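Local coordinates for protein pyoverdine synthetase F (Pseudomonas aeruginosa PAO1, PDB 6CUL) that folds as a single-chain Rossmann-like alpha/beta protein around a mixed beta-sheet and carries bound N-(4-{[(2-amino-4-oxo-1,4-dihydroquinazolin-6-yl)methyl]amino}benzene-1-carbonyl)-D-glutamic acid in a pocket, at residues I59-A64 with L148-D153; Y186-A191 with E250-N255. One frame throughout, in Å; residues are numbered along the deposited sequence.

In the fold
Both contacts belong to one alpha/beta fold built on a mixed sheet, but they lie in different parts of it. Contact 1 joins the loops that follow the parallel strands 55-60 and 142-145, which flank strand 6-9. Contact 2 crosses helices 187-195 and 248-271, and the second of these rests on strand 216-223 in the antiparallel part of the same sheet. Their centres lie 22 Å apart on opposite sides of the chain's centre, with nearest atoms about 11 Å apart and no touch between them. Along the chain they come in series, contact 1 closing before contact 2 opens.

Contact 1 of 2, residues I59-A64 with L148-D153; sequences IYDDDA and LLVILD
Asp61 meets Leu148 and Val150 where two loops come together beyond the ends of parallel strands 55-60 and 142-145 in a Rossmann-like sheet. Strand 6-9 lies between these two in the sheet, and Ser11, just after it, is bonded to both loops.

Along the first segment, Ile59 and Tyr60 finish strand 55-60, and the Tyr60 side chain turns away from the partner loop. At Asp61 the chain leaves the strand and the side chain points across, with 7.4 Å from its CA to the CA of Leu148. The carboxylate carbon sits between the backbone N and the carbonyl carbon (chi1 85°), which swings the group over to the two apolar side chains. One methyl of Leu148, CD1, lies against the carboxylate, nearest Asp61 CG and OD1, both at 3.7 Å, and also near Asp61 CB at 4.0 Å.

These are van der Waals contacts, and the polar needs of the buried carboxylate are met from outside the two loops. OD1 is hydrogen-bonded to Ser11 and salt-bridged to Arg13, while OD2 is hydrogen-bonded to Ser108; these partners fix the rotation of the group. Ser11 OG also pairs with Leu149 N, so that one hydroxyl ties both loops together from the loop just after strand 6-9.

Next along, Asp62 turns its side chain back toward Tyr60, placing its CG in plane at the edge of the phenol ring, and its OD2 shares Arg13 with Asp61.

On the far loop, Val150 sends CG2 over beside its own backbone N, anti to the carbonyl carbon, and this methyl stops 3.6 Å from Asp61 OD2, the same oxygen that Ser108 holds.

Contact 2 of 2, residues Y186-A191 with E250-N255; sequences YATLDA and ELRWNN
Leu251 reaches from helix 248-271 into the flank of helix 187-195, where it meets Thr188 and Ala191, residues one turn apart. The two helices cross steeply, at 111° between the axes of the short segments, which pass 10.2 Å from each other; 157 Å² is buried, summed over both sides.

The tight part centres on one leucine methyl. CD2 of Leu251 sits 3.6 Å from the backbone O of Thr188 and 3.9 Å from CB of Ala191. With CG anti to the backbone N (chi1 -173°), the leucine extends toward the other helix and slides past Thr188 in the opposite direction. Leu251 and Ala191 are both buried.

Thr188 spans both parts, its O at the tight end and its OG1 on the looser side, 4.0 Å from CG of partly exposed Arg252, the aliphatic start of that side chain. The arginine chain bends at chi3, and its NE makes a long, weak ion pair with Asp18.

Thr188 also packs on Ile248, one turn before Leu251 and at the start of helix 248-271, while Leu251 touches Thr217 of strand 216-223 and Asn255 is hydrogen-bonded to Gly218 and Thr240, seating the helix on antiparallel strands 216-223 and 233-241.

Contact 1 of 2, residues I59-A64 with L148-D153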
ATOM      1  N   ILE A  59       7.155   0.958  -9.341  1.00 31.74           N
ATOM      2  CA  ILE A  59       8.082   1.761  -8.631  1.00 32.17           C
ATOM      3  C   ILE A  59       8.183   1.471  -7.120  1.00 33.16           C
ATOM      4  O   ILE A  59       7.262   1.145  -6.495  1.00 38.68           O
ATOM      5  CB  ILE A  59       7.741   3.232  -8.919  1.00 33.34           C
ATOM      6  CG1 ILE A  59       7.553   3.458 -10.424  1.00 41.50           C
ATOM      7  CG2 ILE A  59       8.803   4.166  -8.394  1.00 40.47           C
ATOM      8  CD1 ILE A  59       6.681   4.581 -10.819  1.00 34.54           C
ATOM      9  N   TYR A  60       9.362   1.527  -6.588  1.00 40.17           N
ATOM     10  CA  TYR A  60       9.577   1.306  -5.194  1.00 39.06           C
ATOM     11  C   TYR A  60      10.594   2.354  -4.761  1.00 36.28           C
ATOM     12  O   TYR A  60      11.459   2.664  -5.484  1.00 43.81           O
ATOM     13  CB  TYR A  60       9.968  -0.146  -4.942  1.00 35.39           C
ATOM     14  CG  TYR A  60      11.350  -0.438  -5.165  1.00 38.60           C
ATOM     15  CD1 TYR A  60      11.863  -0.685  -6.401  1.00 38.97           C
ATOM     16  CD2 TYR A  60      12.184  -0.425  -4.128  1.00 41.20           C
ATOM     17  CE1 TYR A  60      13.198  -0.915  -6.535  1.00 43.11           C
ATOM     18  CE2 TYR A  60      13.506  -0.662  -4.246  1.00 37.05           C
ATOM     19  CZ  TYR A  60      13.996  -0.912  -5.433  1.00 41.52           C
ATOM     20  OH  TYR A  60      15.298  -1.125  -5.433  1.00 55.36           O
ATOM     21  N   ASP A  61      10.463   2.917  -3.604  1.00 29.65           N
ATOM     22  CA  ASP A  61      11.378   3.916  -3.203  1.00 36.70           C
ATOM     23  C   ASP A  61      12.560   3.580  -2.319  1.00 36.49           C
ATOM     24  O   ASP A  61      13.292   4.445  -2.026  1.00 33.68           O
ATOM     25  CB  ASP A  61      10.611   4.983  -2.483  1.00 38.42           C
ATOM     26  CG  ASP A  61      10.412   4.683  -1.072  1.00 35.01           C
ATOM     27  OD1 ASP A  61       9.899   3.668  -0.739  1.00 32.89           O
ATOM     28  OD2 ASP A  61      10.742   5.483  -0.292  1.00 29.29           O
ATOM     29  N   ASP A  62      12.759   2.347  -1.961  1.00 28.40           N
ATOM     30  CA  ASP A  62      13.799   2.037  -1.030  1.00 27.22           C
ATOM     31  C   ASP A  62      15.196   2.274  -1.532  1.00 40.66           C
ATOM     32  O   ASP A  62      15.418   2.227  -2.692  1.00 43.50           O
ATOM     33  CB  ASP A  62      13.676   0.599  -0.621  1.00 35.23           C
ATOM     34  CG  ASP A  62      12.295   0.188  -0.362  1.00 32.91           C
ATOM     35  OD1 ASP A  62      11.485   0.143  -1.248  1.00 29.39           O
ATOM     36  OD2 ASP A  62      12.023  -0.113   0.748  1.00 31.92           O
ATOM     37  N   ASP A  63      16.130   2.575  -0.671  1.00 44.95           N
ATOM     38  CA  ASP A  63      17.472   2.681  -1.184  1.00 44.25           C
ATOM     39  C   ASP A  63      18.474   1.791  -0.470  1.00 40.07           C
ATOM     40  O   ASP A  63      18.565   1.825   0.694  1.00 43.58           O
ATOM     41  CB  ASP A  63      17.972   4.129  -1.268  1.00 50.45           C
ATOM     42  CG  ASP A  63      19.377   4.210  -1.787  1.00 42.93           C
ATOM     43  OD1 ASP A  63      19.677   4.084  -2.977  1.00 26.67           O
ATOM     44  OD2 ASP A  63      20.197   4.228  -0.933  1.00 33.62           O
ATOM     45  N   ALA A  64      19.210   1.052  -1.223  1.00 45.43           N
ATOM     46  CA  ALA A  64      20.180   0.162  -0.693  1.00 45.10           C
ATOM     47  C   ALA A  64      21.271   0.846   0.136  1.00 45.68           C
ATOM     48  O   ALA A  64      21.801   0.252   1.001  1.00 46.05           O
ATOM     49  CB  ALA A  64      20.755  -0.684  -1.783  1.00 36.92           C
ATOM     50  N   LEU A 148       3.469   3.216   0.237  1.00 34.46           N
ATOM     51  CA  LEU A 148       4.633   4.014  -0.089  1.00 40.37           C
ATOM     52  C   LEU A 148       4.785   4.948   1.109  1.00 40.47           C
ATOM     53  O   LEU A 148       3.929   5.730   1.368  1.00 37.58           O
ATOM     54  CB  LEU A 148       4.437   4.787  -1.363  1.00 34.47           C
ATOM     55  CG  LEU A 148       5.361   5.995  -1.468  1.00 40.71           C
ATOM     56  CD1 LEU A 148       6.813   5.621  -1.506  1.00 35.23           C
ATOM     57  CD2 LEU A 148       5.029   6.854  -2.640  1.00 38.12           C
ATOM     58  N   LEU A 149       5.907   4.862   1.800  1.00 41.82           N
ATOM     59  CA  LEU A 149       6.174   5.557   3.036  1.00 44.94           C
ATOM     60  C   LEU A 149       6.418   7.078   2.989  1.00 44.30           C
ATOM     61  O   LEU A 149       6.343   7.728   3.976  1.00 42.39           O
ATOM     62  CB  LEU A 149       7.280   4.821   3.801  1.00 44.92           C
ATOM     63  CG  LEU A 149       7.250   3.318   4.001  1.00 26.07           C
ATOM     64  CD1 LEU A 149       8.328   2.805   4.881  1.00 26.61           C
ATOM     65  CD2 LEU A 149       5.951   2.906   4.565  1.00 40.98           C
ATOM     66  N   VAL A 150       6.747   7.603   1.832  1.00 43.17           N
ATOM     67  CA  VAL A 150       6.948   8.987   1.633  1.00 37.73           C
ATOM     68  C   VAL A 150       5.575   9.604   1.524  1.00 49.36           C
ATOM     69  O   VAL A 150       4.703   9.019   0.984  1.00 42.85           O
ATOM     70  CB  VAL A 150       7.785   9.207   0.376  1.00 44.35           C
ATOM     71  CG1 VAL A 150       7.900  10.647  -0.015  1.00 46.58           C
ATOM     72  CG2 VAL A 150       9.152   8.643   0.554  1.00 41.32           C
ATOM     73  N   ILE A 151       5.413  10.824   2.007  1.00 56.99           N
ATOM     74  CA  ILE A 151       4.157  11.511   1.973  1.00 48.13           C
ATOM     75  C   ILE A 151       4.205  12.437   0.847  1.00 46.44           C
ATOM     76  O   ILE A 151       4.982  13.310   0.874  1.00 46.13           O
ATOM     77  CB  ILE A 151       4.009  12.427   3.152  1.00 45.79           C
ATOM     78  CG1 ILE A 151       4.276  11.696   4.445  1.00 60.64           C
ATOM     79  CG2 ILE A 151       2.660  13.071   3.091  1.00 44.42           C
ATOM     80  CD1 ILE A 151       3.749  10.287   4.517  1.00 66.51           C
ATOM     81  N   LEU A 152       3.319  12.297  -0.096  1.00 50.01           N
ATOM     82  CA  LEU A 152       3.400  13.162  -1.223  1.00 54.39           C
ATOM     83  C   LEU A 152       2.668  14.464  -1.025  1.00 51.38           C
ATOM     84  O   LEU A 152       1.532  14.465  -0.914  1.00 61.59           O
ATOM     85  CB  LEU A 152       2.864  12.424  -2.435  1.00 55.16           C
ATOM     86  CG  LEU A 152       3.757  11.309  -2.961  1.00 44.69           C
ATOM     87  CD1 LEU A 152       3.401   9.998  -2.334  1.00 42.16           C
ATOM     88  CD2 LEU A 152       3.693  11.222  -4.444  1.00 36.31           C
ATOM     89  N   ASP A 153       3.350  15.565  -0.853  1.00 61.81           N
ATOM     90  CA  ASP A 153       2.696  16.852  -0.757  1.00 60.91           C
ATOM     91  C   ASP A 153       2.830  17.678  -2.024  1.00 56.89           C
ATOM     92  O   ASP A 153       1.979  18.496  -2.241  1.00 47.33           O
ATOM     93  CB  ASP A 153       3.167  17.696   0.446  1.00 61.04           C
ATOM     94  CG  ASP A 153       4.572  18.167   0.315  1.00 66.33           C
ATOM     95  OD1 ASP A 153       5.184  17.664  -0.585  1.00 79.62           O
ATOM     96  OD2 ASP A 153       5.090  18.970   1.068  1.00 39.06           O
TER

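Contact 2 of 2, residues Y186-A191 with E250-N255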
ATOM      1  N   TYR A 186      -1.778   3.831  11.922  1.00 21.09           N
ATOM      2  CA  TYR A 186      -2.226   2.968  12.945  1.00 22.98           C
ATOM      3  C   TYR A 186      -3.556   2.227  12.670  1.00 30.09           C
ATOM      4  O   TYR A 186      -4.009   1.554  13.522  1.00 29.32           O
ATOM      5  CB  TYR A 186      -2.318   3.731  14.256  1.00 25.85           C
ATOM      6  CG  TYR A 186      -0.972   4.040  14.828  1.00 27.54           C
ATOM      7  CD1 TYR A 186      -0.330   3.158  15.665  1.00 37.14           C
ATOM      8  CD2 TYR A 186      -0.301   5.175  14.487  1.00 25.92           C
ATOM      9  CE1 TYR A 186       0.913   3.446  16.191  1.00 31.38           C
ATOM     10  CE2 TYR A 186       0.943   5.439  14.982  1.00 30.78           C
ATOM     11  CZ  TYR A 186       1.544   4.570  15.832  1.00 31.54           C
ATOM     12  OH  TYR A 186       2.758   4.824  16.288  1.00 31.23           O
ATOM     13  N   ALA A 187      -4.098   2.312  11.486  1.00 21.96           N
ATOM     14  CA  ALA A 187      -5.377   1.805  11.249  1.00 17.21           C
ATOM     15  C   ALA A 187      -5.586   0.337  11.501  1.00 34.09           C
ATOM     16  O   ALA A 187      -6.634  -0.015  11.900  1.00 31.96           O
ATOM     17  CB  ALA A 187      -5.794   2.159   9.877  1.00 26.99           C
ATOM     18  N   THR A 188      -4.652  -0.525  11.183  1.00 33.57           N
ATOM     19  CA  THR A 188      -4.861  -1.906  11.466  1.00 32.63           C
ATOM     20  C   THR A 188      -4.864  -2.261  12.951  1.00 33.29           C
ATOM     21  O   THR A 188      -5.622  -3.065  13.353  1.00 30.87           O
ATOM     22  CB  THR A 188      -3.994  -2.795  10.642  1.00 31.55           C
ATOM     23  OG1 THR A 188      -4.444  -4.077  10.870  1.00 36.21           O
ATOM     24  CG2 THR A 188      -2.664  -2.762  11.067  1.00 35.47           C
ATOM     25  N   LEU A 189      -3.935  -1.676  13.692  1.00 26.57           N
ATOM     26  CA  LEU A 189      -3.856  -1.799  15.115  1.00 29.86           C
ATOM     27  C   LEU A 189      -5.046  -1.077  15.810  1.00 40.35           C
ATOM     28  O   LEU A 189      -5.615  -1.594  16.674  1.00 34.80           O
ATOM     29  CB  LEU A 189      -2.506  -1.333  15.617  1.00 32.14           C
ATOM     30  CG  LEU A 189      -1.226  -2.146  15.364  1.00 20.93           C
ATOM     31  CD1 LEU A 189      -0.116  -1.321  14.839  1.00 23.51           C
ATOM     32  CD2 LEU A 189      -0.758  -2.857  16.577  1.00 21.23           C
ATOM     33  N   ASP A 190      -5.472   0.091  15.359  1.00 39.70           N
ATOM     34  CA  ASP A 190      -6.640   0.743  15.952  1.00 40.50           C
ATOM     35  C   ASP A 190      -7.889  -0.164  15.820  1.00 41.96           C
ATOM     36  O   ASP A 190      -8.697  -0.136  16.685  1.00 37.64           O
ATOM     37  CB  ASP A 190      -6.946   2.072  15.295  1.00 26.10           C
ATOM     38  CG  ASP A 190      -6.181   3.176  15.821  1.00 25.75           C
ATOM     39  OD1 ASP A 190      -5.601   3.122  16.820  1.00 34.83           O
ATOM     40  OD2 ASP A 190      -6.144   4.153  15.213  1.00 22.50           O
ATOM     41  N   ALA A 191      -8.055  -0.860  14.683  1.00 44.59           N
ATOM     42  CA  ALA A 191      -9.056  -1.803  14.435  1.00 36.41           C
ATOM     43  C   ALA A 191      -8.946  -3.018  15.351  1.00 40.36           C
ATOM     44  O   ALA A 191      -9.918  -3.442  15.812  1.00 46.06           O
ATOM     45  CB  ALA A 191      -8.990  -2.191  13.009  1.00 36.31           C
ATOM     46  N   GLU A 250      -3.843 -12.022  11.580  1.00 34.16           N
ATOM     47  CA  GLU A 250      -5.175 -12.375  11.128  1.00 36.35           C
ATOM     48  C   GLU A 250      -5.995 -11.187  10.619  1.00 33.38           C
ATOM     49  O   GLU A 250      -6.665 -11.291   9.679  1.00 38.15           O
ATOM     50  CB  GLU A 250      -5.947 -13.091  12.200  1.00 34.18           C
ATOM     51  CG  GLU A 250      -5.497 -14.485  12.490  1.00 36.52           C
ATOM     52  CD  GLU A 250      -5.474 -14.805  13.945  1.00 37.60           C
ATOM     53  OE1 GLU A 250      -5.722 -13.941  14.705  1.00 37.00           O
ATOM     54  OE2 GLU A 250      -5.181 -15.905  14.300  1.00 38.65           O
ATOM     55  N   LEU A 251      -5.965 -10.078  11.301  1.00 34.63           N
ATOM     56  CA  LEU A 251      -6.679  -8.908  10.846  1.00 42.31           C
ATOM     57  C   LEU A 251      -6.176  -8.351   9.508  1.00 38.17           C
ATOM     58  O   LEU A 251      -6.954  -8.069   8.681  1.00 42.42           O
ATOM     59  CB  LEU A 251      -6.692  -7.824  11.909  1.00 48.20           C
ATOM     60  CG  LEU A 251      -7.540  -6.596  11.642  1.00 50.45           C
ATOM     61  CD1 LEU A 251      -8.835  -6.949  10.978  1.00 54.74           C
ATOM     62  CD2 LEU A 251      -7.834  -5.886  12.915  1.00 38.77           C
ATOM     63  N   ARG A 252      -4.877  -8.282   9.319  1.00 43.44           N
ATOM     64  CA  ARG A 252      -4.315  -7.811   8.085  1.00 40.53           C
ATOM     65  C   ARG A 252      -4.720  -8.663   6.933  1.00 33.51           C
ATOM     66  O   ARG A 252      -5.115  -8.154   5.981  1.00 31.89           O
ATOM     67  CB  ARG A 252      -2.783  -7.814   8.126  1.00 24.76           C
ATOM     68  CG  ARG A 252      -2.136  -6.721   8.938  1.00 44.08           C
ATOM     69  CD  ARG A 252      -0.653  -6.451   8.639  1.00 35.46           C
ATOM     70  NE  ARG A 252       0.150  -7.548   8.263  1.00 23.10           N
ATOM     71  CZ  ARG A 252       1.211  -7.929   8.907  1.00 22.36           C
ATOM     72  NH1 ARG A 252       1.625  -7.311   9.945  1.00 14.28           N
ATOM     73  NH2 ARG A 252       1.868  -8.935   8.460  1.00 36.90           N
ATOM     74  N   TRP A 253      -4.587  -9.961   7.074  1.00 33.41           N
ATOM     75  CA  TRP A 253      -4.973 -10.874   6.049  1.00 32.87           C
ATOM     76  C   TRP A 253      -6.476 -10.728   5.791  1.00 31.33           C
ATOM     77  O   TRP A 253      -6.823 -10.455   4.746  1.00 30.88           O
ATOM     78  CB  TRP A 253      -4.602 -12.308   6.488  1.00 28.17           C
ATOM     79  CG  TRP A 253      -4.597 -13.348   5.430  1.00 33.40           C
ATOM     80  CD1 TRP A 253      -3.557 -13.770   4.712  1.00 24.79           C
ATOM     81  CD2 TRP A 253      -5.706 -14.085   4.976  1.00 33.21           C
ATOM     82  NE1 TRP A 253      -3.930 -14.694   3.853  1.00 27.59           N
ATOM     83  CE2 TRP A 253      -5.259 -14.919   3.992  1.00 25.07           C
ATOM     84  CE3 TRP A 253      -7.052 -14.115   5.315  1.00 23.83           C
ATOM     85  CZ2 TRP A 253      -6.109 -15.771   3.326  1.00 34.38           C
ATOM     86  CZ3 TRP A 253      -7.862 -14.920   4.668  1.00 29.72           C
ATOM     87  CH2 TRP A 253      -7.407 -15.752   3.679  1.00 29.92           C
ATOM     88  N   ASN A 254      -7.311 -10.782   6.764  1.00 34.69           N
ATOM     89  CA  ASN A 254      -8.686 -10.651   6.469  1.00 31.70           C
ATOM     90  C   ASN A 254      -9.115  -9.328   5.806  1.00 34.83           C
ATOM     91  O   ASN A 254      -9.915  -9.331   4.935  1.00 34.97           O
ATOM     92  CB  ASN A 254      -9.446 -10.850   7.721  1.00 30.62           C
ATOM     93  CG  ASN A 254      -9.453 -12.265   8.151  1.00 32.48           C
ATOM     94  OD1 ASN A 254      -9.044 -13.120   7.462  1.00 29.21           O
ATOM     95  ND2 ASN A 254      -9.924 -12.490   9.308  1.00 41.09           N
ATOM     96  N   ASN A 255      -8.620  -8.210   6.258  1.00 29.99           N
ATOM     97  CA  ASN A 255      -8.920  -6.976   5.605  1.00 26.49           C
ATOM     98  C   ASN A 255      -8.332  -6.967   4.189  1.00 30.46           C
ATOM     99  O   ASN A 255      -8.934  -6.463   3.322  1.00 33.39           O
ATOM    100  CB  ASN A 255      -8.513  -5.781   6.416  1.00 30.38           C
ATOM    101  CG  ASN A 255      -9.308  -4.572   6.073  1.00 30.22           C
ATOM    102  OD1 ASN A 255     -10.497  -4.634   5.944  1.00 25.30           O
ATOM    103  ND2 ASN A 255      -8.648  -3.485   5.888  1.00 18.41           N
TER